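Giardin subunit alpha-1 (Giardia intestinalis, PDB 4EVF) is a calcium-binding annexin that binds phosphatidylserine, takes part in parasite attachment to the intestinal mucosa, and is involved in cytoskeletal disassembly and reassembly. Local coordinates at residues Y233-A238 and G270-D275; D275-F280 and I287-W292; D125-V130 and L139-M144; R83-G88 and M93-T98. One frame throughout, in Å; residues are numbered along the deposited sequence.

Interaction 1 (Y233-A238 and G270-D275); sequences YLINCA and GDMGTD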
# COMPACT_ATOMS: atom_id res chain seq x y z
N TYR A 233 -9.70 -2.22 0.16
CA TYR A 233 -9.71 -3.57 -0.40
C TYR A 233 -8.63 -4.49 0.18
O TYR A 233 -8.88 -5.66 0.51
CB TYR A 233 -9.56 -3.48 -1.92
CG TYR A 233 -9.38 -4.84 -2.59
CD1 TYR A 233 -10.41 -5.78 -2.56
CD2 TYR A 233 -8.20 -5.17 -3.24
CE1 TYR A 233 -10.27 -7.01 -3.16
CE2 TYR A 233 -8.05 -6.42 -3.85
CZ TYR A 233 -9.09 -7.34 -3.80
OH TYR A 233 -8.97 -8.58 -4.40
N LEU A 234 -7.41 -3.98 0.26
CA LEU A 234 -6.33 -4.77 0.81
C LEU A 234 -6.51 -4.96 2.32
O LEU A 234 -6.16 -6.00 2.86
CB LEU A 234 -4.98 -4.12 0.47
CG LEU A 234 -4.47 -4.14 -0.98
CD1 LEU A 234 -3.16 -3.37 -1.21
CD2 LEU A 234 -4.37 -5.55 -1.56
N ILE A 235 -7.21 -4.17 3.02
CA ILE A 235 -7.48 -4.41 4.45
C ILE A 235 -8.55 -5.47 4.61
O ILE A 235 -8.45 -6.34 5.48
CB ILE A 235 -7.89 -3.12 5.17
CG1 ILE A 235 -6.65 -2.23 5.34
CG2 ILE A 235 -8.53 -3.41 6.52
CD1 ILE A 235 -7.00 -0.84 5.86
N ASN A 236 -9.56 -5.41 3.76
CA ASN A 236 -10.59 -6.43 3.75
C ASN A 236 -10.01 -7.83 3.43
O ASN A 236 -10.35 -8.82 4.08
CB ASN A 236 -11.72 -6.02 2.80
CG ASN A 236 -12.87 -7.01 2.79
OD1 ASN A 236 -13.04 -7.76 1.83
ND2 ASN A 236 -13.66 -7.00 3.86
N CYS A 237 -9.13 -7.89 2.44
CA CYS A 237 -8.41 -9.11 2.11
C CYS A 237 -7.68 -9.65 3.33
O CYS A 237 -7.78 -10.83 3.66
CB CYS A 237 -7.41 -8.89 0.96
SG CYS A 237 -8.12 -8.47 -0.66
N ALA A 238 -6.94 -8.78 4.02
CA ALA A 238 -6.24 -9.19 5.24
C ALA A 238 -7.20 -9.72 6.29
O ALA A 238 -6.90 -10.69 6.99
CB ALA A 238 -5.40 -8.02 5.81
N GLY A 270 -18.03 -3.55 4.89
CA GLY A 270 -18.68 -3.57 6.19
C GLY A 270 -18.19 -2.43 7.06
O GLY A 270 -18.02 -1.30 6.59
N ASP A 271 -17.95 -2.74 8.33
CA ASP A 271 -17.40 -1.78 9.28
C ASP A 271 -15.97 -2.19 9.55
O ASP A 271 -15.72 -3.27 10.09
CB ASP A 271 -18.19 -1.82 10.59
CG ASP A 271 -17.71 -0.78 11.58
OD1 ASP A 271 -18.04 0.41 11.39
OD2 ASP A 271 -17.00 -1.15 12.55
N MET A 272 -15.02 -1.34 9.16
CA MET A 272 -13.62 -1.70 9.27
C MET A 272 -13.20 -1.99 10.70
O MET A 272 -12.52 -2.98 10.97
CB MET A 272 -12.72 -0.64 8.64
CG MET A 272 -11.26 -1.03 8.62
SD MET A 272 -10.21 0.26 7.93
CE MET A 272 -10.82 0.23 6.28
N GLY A 273 -13.60 -1.12 11.63
CA GLY A 273 -13.31 -1.32 13.04
C GLY A 273 -13.78 -2.67 13.56
O GLY A 273 -13.01 -3.41 14.20
N THR A 274 -15.04 -3.00 13.28
CA THR A 274 -15.60 -4.29 13.68
C THR A 274 -14.85 -5.47 13.08
O THR A 274 -14.57 -6.45 13.77
CB THR A 274 -17.09 -4.38 13.30
OG1 THR A 274 -17.83 -3.42 14.06
CG2 THR A 274 -17.64 -5.79 13.58
N ASP A 275 -14.53 -5.39 11.79
CA ASP A 275 -13.81 -6.46 11.10
C ASP A 275 -12.40 -6.69 11.64
O ASP A 275 -11.97 -7.84 11.79
CB ASP A 275 -13.77 -6.22 9.59
CG ASP A 275 -15.13 -6.41 8.94
OD1 ASP A 275 -16.07 -6.85 9.64
OD2 ASP A 275 -15.27 -6.11 7.73

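Interaction 2 (D275-F280 and I287-W292); sequences DIERCF and ILRTLW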
# COMPACT_ATOMS: atom_id res chain seq x y z
N ASP A 275 -14.53 -5.39 11.79
CA ASP A 275 -13.81 -6.46 11.10
C ASP A 275 -12.40 -6.69 11.64
O ASP A 275 -11.97 -7.84 11.79
CB ASP A 275 -13.77 -6.22 9.59
CG ASP A 275 -15.13 -6.41 8.94
OD1 ASP A 275 -16.07 -6.85 9.64
OD2 ASP A 275 -15.27 -6.11 7.73
N ILE A 276 -11.68 -5.61 11.91
CA ILE A 276 -10.34 -5.76 12.48
C ILE A 276 -10.44 -6.40 13.86
O ILE A 276 -9.61 -7.23 14.24
CB ILE A 276 -9.62 -4.41 12.60
CG1 ILE A 276 -9.21 -3.93 11.20
CG2 ILE A 276 -8.42 -4.55 13.51
CD1 ILE A 276 -8.64 -2.49 11.17
N GLU A 277 -11.47 -6.00 14.59
CA GLU A 277 -11.72 -6.52 15.93
C GLU A 277 -11.82 -8.04 15.89
O GLU A 277 -11.20 -8.75 16.67
CB GLU A 277 -13.01 -5.92 16.46
CG GLU A 277 -12.83 -5.05 17.68
CD GLU A 277 -12.51 -5.86 18.91
OE1 GLU A 277 -13.02 -6.99 19.01
OE2 GLU A 277 -11.75 -5.37 19.76
N ARG A 278 -12.60 -8.53 14.93
CA ARG A 278 -12.86 -9.95 14.83
C ARG A 278 -11.64 -10.73 14.35
O ARG A 278 -11.28 -11.77 14.92
CB ARG A 278 -14.03 -10.19 13.89
CG ARG A 278 -14.45 -11.64 13.81
CD ARG A 278 -15.56 -11.84 12.79
NE ARG A 278 -15.05 -11.78 11.43
CZ ARG A 278 -15.21 -10.73 10.64
NH1 ARG A 278 -15.90 -9.68 11.06
NH2 ARG A 278 -14.71 -10.75 9.41
N CYS A 279 -10.99 -10.21 13.31
CA CYS A 279 -10.01 -10.98 12.56
C CYS A 279 -8.60 -10.99 13.14
O CYS A 279 -7.82 -11.90 12.86
CB CYS A 279 -10.00 -10.51 11.10
SG CYS A 279 -11.65 -10.68 10.35
N PHE A 280 -8.29 -9.98 13.95
CA PHE A 280 -6.97 -9.85 14.56
C PHE A 280 -6.98 -10.09 16.08
O PHE A 280 -7.99 -9.86 16.73
CB PHE A 280 -6.36 -8.49 14.20
CG PHE A 280 -6.03 -8.37 12.74
CD1 PHE A 280 -4.77 -8.70 12.28
CD2 PHE A 280 -6.99 -7.99 11.83
CE1 PHE A 280 -4.47 -8.64 10.93
CE2 PHE A 280 -6.70 -7.92 10.48
CZ PHE A 280 -5.44 -8.24 10.03
N ILE A 287 -4.03 -1.95 18.16
CA ILE A 287 -3.00 -1.19 17.48
C ILE A 287 -3.51 -0.75 16.11
O ILE A 287 -3.44 0.43 15.77
CB ILE A 287 -1.69 -1.99 17.34
CG1 ILE A 287 -1.05 -2.18 18.72
CG2 ILE A 287 -0.74 -1.30 16.37
CD1 ILE A 287 0.11 -3.15 18.73
N LEU A 288 -4.04 -1.70 15.33
CA LEU A 288 -4.53 -1.36 13.99
C LEU A 288 -5.69 -0.37 14.02
O LEU A 288 -5.69 0.62 13.27
CB LEU A 288 -4.90 -2.63 13.19
CG LEU A 288 -3.80 -3.62 12.81
CD1 LEU A 288 -4.40 -4.82 12.03
CD2 LEU A 288 -2.67 -2.95 12.01
N ARG A 289 -6.66 -0.61 14.89
CA ARG A 289 -7.79 0.29 15.01
C ARG A 289 -7.35 1.71 15.40
O ARG A 289 -7.92 2.65 14.97
CB ARG A 289 -8.89 -0.22 15.95
CG ARG A 289 -9.72 -1.39 15.45
CD ARG A 289 -10.72 -1.85 16.48
NE ARG A 289 -11.93 -1.08 16.36
CZ ARG A 289 -13.06 -1.32 16.98
NH1 ARG A 289 -13.19 -2.33 17.79
NH2 ARG A 289 -14.08 -0.54 16.77
N THR A 290 -6.35 1.84 16.22
CA THR A 290 -5.81 3.16 16.57
C THR A 290 -5.24 3.85 15.32
O THR A 290 -5.60 4.98 14.99
CB THR A 290 -4.72 3.06 17.64
OG1 THR A 290 -5.24 2.39 18.80
CG2 THR A 290 -4.23 4.44 18.04
N LEU A 291 -4.36 3.14 14.63
CA LEU A 291 -3.67 3.70 13.46
C LEU A 291 -4.62 4.06 12.32
O LEU A 291 -4.38 5.05 11.62
CB LEU A 291 -2.56 2.77 12.97
CG LEU A 291 -1.41 2.52 13.96
CD1 LEU A 291 -0.59 1.30 13.57
CD2 LEU A 291 -0.52 3.77 14.07
N TRP A 292 -5.69 3.28 12.15
CA TRP A 292 -6.63 3.51 11.06
C TRP A 292 -7.80 4.40 11.47
O TRP A 292 -8.65 4.73 10.65
CB TRP A 292 -7.12 2.18 10.46
CG TRP A 292 -6.07 1.52 9.64
CD1 TRP A 292 -5.26 0.49 10.02
CD2 TRP A 292 -5.68 1.89 8.32
NE1 TRP A 292 -4.40 0.18 8.99
CE2 TRP A 292 -4.64 1.01 7.94
CE3 TRP A 292 -6.12 2.85 7.40
CZ2 TRP A 292 -4.02 1.08 6.69
CZ3 TRP A 292 -5.50 2.92 6.16
CH2 TRP A 292 -4.46 2.04 5.82

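Interaction 3 (D125-V130 and L139-M144); sequences DFMKDV and LMEKWM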
# COMPACT_ATOMS: atom_id res chain seq x y z
N ASP A 125 16.20 -6.31 -10.50
CA ASP A 125 16.05 -7.43 -9.56
C ASP A 125 14.63 -8.00 -9.60
O ASP A 125 14.44 -9.20 -9.51
CB ASP A 125 16.34 -6.97 -8.13
CG ASP A 125 17.78 -7.23 -7.71
OD1 ASP A 125 18.61 -7.58 -8.58
OD2 ASP A 125 18.07 -7.06 -6.50
N PHE A 126 13.65 -7.11 -9.68
CA PHE A 126 12.25 -7.51 -9.72
C PHE A 126 11.95 -8.33 -10.97
O PHE A 126 11.48 -9.46 -10.88
CB PHE A 126 11.35 -6.27 -9.68
CG PHE A 126 9.91 -6.57 -9.43
CD1 PHE A 126 9.04 -6.76 -10.49
CD2 PHE A 126 9.42 -6.66 -8.14
CE1 PHE A 126 7.69 -7.04 -10.27
CE2 PHE A 126 8.08 -6.93 -7.91
CZ PHE A 126 7.21 -7.13 -8.98
N MET A 127 12.21 -7.76 -12.14
CA MET A 127 11.90 -8.46 -13.39
C MET A 127 12.70 -9.76 -13.54
O MET A 127 12.22 -10.72 -14.16
CB MET A 127 12.10 -7.55 -14.61
CG MET A 127 11.22 -6.30 -14.63
SD MET A 127 9.46 -6.62 -14.32
CE MET A 127 9.02 -7.71 -15.68
N LYS A 128 13.90 -9.79 -12.97
CA LYS A 128 14.71 -11.00 -12.93
C LYS A 128 13.90 -12.17 -12.38
O LYS A 128 13.83 -13.25 -12.98
CB LYS A 128 15.95 -10.75 -12.06
CG LYS A 128 16.75 -11.98 -11.65
CD LYS A 128 17.76 -11.60 -10.56
CE LYS A 128 18.28 -12.82 -9.79
NZ LYS A 128 19.12 -13.71 -10.64
N ASP A 129 13.24 -11.93 -11.26
CA ASP A 129 12.59 -13.01 -10.52
C ASP A 129 11.15 -13.22 -10.96
O ASP A 129 10.56 -14.26 -10.71
CB ASP A 129 12.66 -12.76 -9.02
CG ASP A 129 13.95 -13.30 -8.38
OD1 ASP A 129 14.71 -14.01 -9.07
OD2 ASP A 129 14.19 -13.02 -7.19
N VAL A 130 10.57 -12.21 -11.60
CA VAL A 130 9.18 -12.27 -12.02
C VAL A 130 8.99 -12.70 -13.48
O VAL A 130 8.01 -13.38 -13.81
CB VAL A 130 8.47 -10.91 -11.76
CG1 VAL A 130 7.22 -10.79 -12.58
CG2 VAL A 130 8.17 -10.76 -10.26
N LEU A 139 2.21 -5.79 -16.71
CA LEU A 139 1.59 -4.62 -16.10
C LEU A 139 2.44 -4.06 -14.97
O LEU A 139 2.57 -2.84 -14.86
CB LEU A 139 0.16 -4.92 -15.61
CG LEU A 139 -0.61 -3.75 -14.98
CD1 LEU A 139 -0.75 -2.55 -15.92
CD2 LEU A 139 -2.00 -4.23 -14.54
N MET A 140 3.02 -4.93 -14.14
CA MET A 140 3.84 -4.44 -13.03
C MET A 140 5.10 -3.72 -13.52
O MET A 140 5.51 -2.71 -12.94
CB MET A 140 4.20 -5.55 -12.04
CG MET A 140 3.04 -5.89 -11.11
SD MET A 140 3.54 -6.98 -9.75
CE MET A 140 1.93 -7.44 -9.08
N GLU A 141 5.69 -4.23 -14.59
CA GLU A 141 6.85 -3.58 -15.19
C GLU A 141 6.50 -2.15 -15.63
O GLU A 141 7.24 -1.21 -15.35
CB GLU A 141 7.34 -4.37 -16.40
CG GLU A 141 8.59 -3.78 -17.02
CD GLU A 141 9.12 -4.61 -18.17
OE1 GLU A 141 8.33 -5.32 -18.81
OE2 GLU A 141 10.34 -4.55 -18.41
N LYS A 142 5.39 -2.01 -16.33
CA LYS A 142 4.96 -0.71 -16.83
C LYS A 142 4.49 0.20 -15.68
O LYS A 142 4.69 1.41 -15.70
CB LYS A 142 3.86 -0.89 -17.86
CG LYS A 142 3.47 0.38 -18.60
CD LYS A 142 3.56 0.18 -20.10
CE LYS A 142 2.83 -1.08 -20.51
NZ LYS A 142 3.06 -1.38 -21.95
N TRP A 143 3.87 -0.40 -14.68
CA TRP A 143 3.45 0.33 -13.49
C TRP A 143 4.64 0.99 -12.80
O TRP A 143 4.58 2.17 -12.42
CB TRP A 143 2.76 -0.60 -12.51
CG TRP A 143 1.99 0.12 -11.46
CD1 TRP A 143 2.46 0.58 -10.26
CD2 TRP A 143 0.60 0.46 -11.51
NE1 TRP A 143 1.44 1.18 -9.56
CE2 TRP A 143 0.29 1.12 -10.30
CE3 TRP A 143 -0.40 0.28 -12.46
CZ2 TRP A 143 -1.00 1.60 -10.02
CZ3 TRP A 143 -1.68 0.75 -12.18
CH2 TRP A 143 -1.96 1.40 -10.97
N MET A 144 5.72 0.23 -12.63
CA MET A 144 6.91 0.73 -11.93
C MET A 144 7.54 1.93 -12.64
O MET A 144 8.21 2.75 -12.00
CB MET A 144 7.93 -0.40 -11.74
CG MET A 144 7.50 -1.42 -10.68
SD MET A 144 8.54 -2.87 -10.46
CE MET A 144 10.11 -2.19 -9.95

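Interaction 4 (R83-G88 and M93-T98); sequences RDALSG and MAFFDT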
# COMPACT_ATOMS: atom_id res chain seq x y z
N ARG A 83 12.58 -6.35 -1.17
CA ARG A 83 13.64 -7.34 -1.05
C ARG A 83 13.09 -8.65 -0.48
O ARG A 83 13.32 -9.74 -1.03
CB ARG A 83 14.73 -6.81 -0.11
CG ARG A 83 16.10 -6.69 -0.76
CD ARG A 83 16.64 -8.02 -1.22
NE ARG A 83 17.68 -7.84 -2.23
CZ ARG A 83 18.95 -8.21 -2.07
NH1 ARG A 83 19.34 -8.82 -0.95
NH2 ARG A 83 19.82 -8.00 -3.04
N ASP A 84 12.39 -8.54 0.64
CA ASP A 84 11.80 -9.70 1.30
C ASP A 84 10.89 -10.48 0.35
O ASP A 84 10.94 -11.72 0.28
CB ASP A 84 11.00 -9.27 2.52
CG ASP A 84 11.88 -8.77 3.65
OD1 ASP A 84 11.31 -8.45 4.72
OD2 ASP A 84 13.12 -8.70 3.49
N ALA A 85 10.06 -9.75 -0.40
CA ALA A 85 9.12 -10.39 -1.32
C ALA A 85 9.86 -11.15 -2.41
O ALA A 85 9.29 -12.04 -3.03
CB ALA A 85 8.18 -9.35 -1.95
N LEU A 86 11.13 -10.81 -2.65
CA LEU A 86 11.92 -11.43 -3.70
C LEU A 86 12.90 -12.46 -3.17
O LEU A 86 13.46 -13.23 -3.94
CB LEU A 86 12.70 -10.36 -4.50
CG LEU A 86 11.88 -9.41 -5.37
CD1 LEU A 86 12.73 -8.24 -5.91
CD2 LEU A 86 11.19 -10.16 -6.51
N SER A 87 13.11 -12.47 -1.85
CA SER A 87 14.14 -13.31 -1.24
C SER A 87 13.86 -14.81 -1.41
O SER A 87 14.79 -15.60 -1.57
CB SER A 87 14.33 -12.95 0.25
OG SER A 87 13.14 -13.13 0.99
N GLY A 88 12.59 -15.20 -1.38
CA GLY A 88 12.20 -16.59 -1.59
C GLY A 88 11.27 -16.73 -2.78
O GLY A 88 11.43 -16.04 -3.78
N MET A 93 1.23 -11.27 -2.89
CA MET A 93 0.46 -10.39 -2.03
C MET A 93 1.29 -9.17 -1.65
O MET A 93 0.81 -8.04 -1.73
CB MET A 93 -0.06 -11.12 -0.79
CG MET A 93 -1.23 -12.05 -1.10
SD MET A 93 -1.82 -12.91 0.37
CE MET A 93 -0.41 -13.96 0.73
N ALA A 94 2.54 -9.42 -1.27
CA ALA A 94 3.45 -8.34 -0.90
C ALA A 94 3.70 -7.41 -2.10
O ALA A 94 3.80 -6.19 -1.94
CB ALA A 94 4.76 -8.90 -0.40
N PHE A 95 3.80 -8.00 -3.29
CA PHE A 95 3.94 -7.21 -4.53
C PHE A 95 2.83 -6.16 -4.61
O PHE A 95 3.10 -4.99 -4.89
CB PHE A 95 3.88 -8.10 -5.78
CG PHE A 95 5.12 -8.94 -6.03
CD1 PHE A 95 6.27 -8.75 -5.28
CD2 PHE A 95 5.12 -9.92 -7.02
CE1 PHE A 95 7.41 -9.52 -5.50
CE2 PHE A 95 6.25 -10.69 -7.26
CZ PHE A 95 7.40 -10.49 -6.50
N PHE A 96 1.58 -6.58 -4.40
CA PHE A 96 0.45 -5.65 -4.46
C PHE A 96 0.64 -4.51 -3.46
O PHE A 96 0.42 -3.33 -3.79
CB PHE A 96 -0.90 -6.36 -4.20
CG PHE A 96 -1.17 -7.52 -5.12
CD1 PHE A 96 -0.70 -7.52 -6.42
CD2 PHE A 96 -1.88 -8.62 -4.66
CE1 PHE A 96 -0.94 -8.60 -7.26
CE2 PHE A 96 -2.13 -9.70 -5.49
CZ PHE A 96 -1.66 -9.69 -6.80
N ASP A 97 1.03 -4.87 -2.24
CA ASP A 97 1.19 -3.91 -1.16
C ASP A 97 2.30 -2.88 -1.42
O ASP A 97 2.17 -1.74 -1.04
CB ASP A 97 1.47 -4.61 0.18
CG ASP A 97 0.40 -5.63 0.53
OD1 ASP A 97 -0.68 -5.62 -0.12
OD2 ASP A 97 0.63 -6.44 1.46
N THR A 98 3.38 -3.33 -2.06
CA THR A 98 4.60 -2.54 -2.18
C THR A 98 4.73 -1.78 -3.52
O THR A 98 5.27 -0.67 -3.57
CB THR A 98 5.87 -3.42 -1.96
OG1 THR A 98 5.88 -4.50 -2.89
CG2 THR A 98 5.90 -4.00 -0.55

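Interaction 1 (Y233-A238 and G270-D275)
I235 meets M272 inside the predicted fourth annexin repeat, where helix 227-240 faces the start of helix 272-279. The two side chains lie crosswise, at about a right angle. I235 points at the other segment, and its CD1 reaches M272 SD at 4.0 Å, with M272 CE equally near; CG2 comes near M272 CG. M272 leaves its own backbone in another direction. With CG anti to the backbone N (chi1 -175°), the chain runs out straight to the sulfur and then bends at chi3 (-66°), which lays the thioether across the end of the isoleucine. M248 and I251 of helix 245-255 also pack on I235, so the apolar pair is continuous with that helix. Beside it, one residue on from I235 and one turn on from M272, lies a looser polar pair: N236 ND2 stands 4.3 Å from D275 OD2, and the two are linked indirectly, because both hydrogen-bond to the hydroxyl of Y266. D275 is held a second time through OD1, in a salt bridge to R278. The helix bearing M272 starts from D271 at its N-cap. D271 OD2 takes two bonds from T274: OG1 lies 2.8 Å away, above the carboxylate plane, and the backbone T274 N donates to this same D271 OD2 on its anti side, also at 2.8 Å.

Interaction 2 (D275-F280 and I287-W292)
I276 and R289 mark the closest approach of the backbones, with CA atoms 7.0 Å apart, where helix 275-279 runs nearly antiparallel to helix 287-292 (161° between directions, axes 9.9 Å apart). The pair is a helical hairpin made by the last two helices of the chain, within the predicted fourth annexin repeat. I276 turns toward the other helix, and its CG2 branch, anti to the backbone N, does the touching. It sits 4.0 Å from L288 CB and at 3.9 Å has R289 CG as its other neighbour, so the isoleucine rides over the roots of two successive side chains. It lies at about a right angle to L288, whereas I276 and R289 slide past each other in opposite directions. Further along, L288 CD1 makes a CH-pi contact with F280: the methyl stands 3.8 Å from the ring centroid, almost on the ring normal. F280 is the first residue to leave the helical conformation, yet its N still reaches I276 O at 3.1 Å. Toward solvent, E277 and R289 form at most a long salt bridge, E277 OE2 to R289 NH1 at 3.9 Å, and the placement of NH1 is doubtful. The guanidinium is better fixed through NE, which hydrogen-bonds to V294 O near the C terminus. Around the apolar part, M248 of helix 245-255 packs on F280, L288 and W292, and T252 OG1 of that helix hydrogen-bonds to W292 NE1. C239 of helix 227-240 touches F280, while L66 of helix 62-70 covers L288 and L291.

Interaction 3 (D125-V130 and L139-M144)
F126 O, the carbonyl of the residue whose ring meets M140 and M144, receives V130 N at 3.0 Å and, weakly, D129 N, as helix 122-130 nears its end. No hydrogen bond passes between the segments; thioethers and an aromatic ring do the work. With CG anti to its backbone N (chi1 -168°), F126 sends its ring across to helix 139-144. M144 SD lies over one face, 4.2 Å from the F126 ring centroid and somewhat toward the rim, where CD1 and CG are nearest. M140 SD instead comes in at the edge, 3.8 Å from F126 CZ, at the end of an extended chain that lies at about a right angle to the phenylalanine. Two Met-aromatic contacts thus hold the same ring, within the predicted second annexin repeat, where the helices run antiparallel at 176° with axes 11.0 Å apart. Beside the ring, M127 is bent at chi2 and chi3, which curls its end across the stem of E141: M127 SD is 3.7 Å from E141 CB, and M127 CE also reaches E141 CD. The carboxylate beyond makes a salt bridge through OE2 to R132 in the loop. F95 of helix 92-100 packs on both F126 and M140. On the face of the F126 ring opposite M144, V130 CG2 stands 3.7 Å above the plane.

Interaction 4 (R83-G88 and M93-T98)
Before A85 and L86 reach A94 and F95, the first segment passes through R83, whose NE is hydrogen-bonded to Y114 OH and whose carbonyl accepts L86 N in a tight turn. D84 follows on the solvent side, its carbonyl oxygen taken up by S87. A85 is directed toward the second helix. Its methyl is the nearest group on this side: CB lies 3.8 Å from A94 CB and 3.6 Å from F95 CE1. Having only a methyl at each of these positions lets the backbones come close, with the CA atoms of A85 and A94 6.0 Å apart. L86 leaves the backbone at an angle, but its CD2 branch swings round to F95 CZ at 3.8 Å, the two side chains lying at about a right angle. CD2 and the A85 methyl both approach the F95 ring obliquely; F95 CG, anti to the carbonyl carbon (chi1 -73°), carries that ring toward them. S87 then folds back, donating OG to D84 O at 2.7 Å, and its backbone N bonds to this oxygen too, so D84 O is held by two bonds from one residue. In the facing helix, A94 O is likewise held twice, by T98 N and by T98 OG1. F95 also touches W136 of helix 135-145, and D97 forms salt bridges with R247 and R250 of helix 245-255. The two helices, 161° apart in direction and joined by a short turn, make an antiparallel helical hairpin, the kind of pair with which the all-helical repeats of annexins open; it falls in the predicted second repeat.

How the interactions relate
From the N terminus, interaction 4 comes first and closes the four-residue turn between helices 74-87 and 92-100. Interaction 3 then closes the eight residues between 125-130 and 139-144. Much later, interaction 1 closes a 31-residue excursion that includes helix 245-255, and it ends on D275, where interaction 2 begins; that one closes six residues near the C terminus. All four follow in series, so none nests in or crosses another. Interactions 3 and 4 join through the rings of F95 and F126 within predicted repeat 2, and interactions 1 and 2 share helix 272-279 within predicted repeat 4. L234 touching D97 connects interaction 1 to interaction 4, and so joins these two repeats.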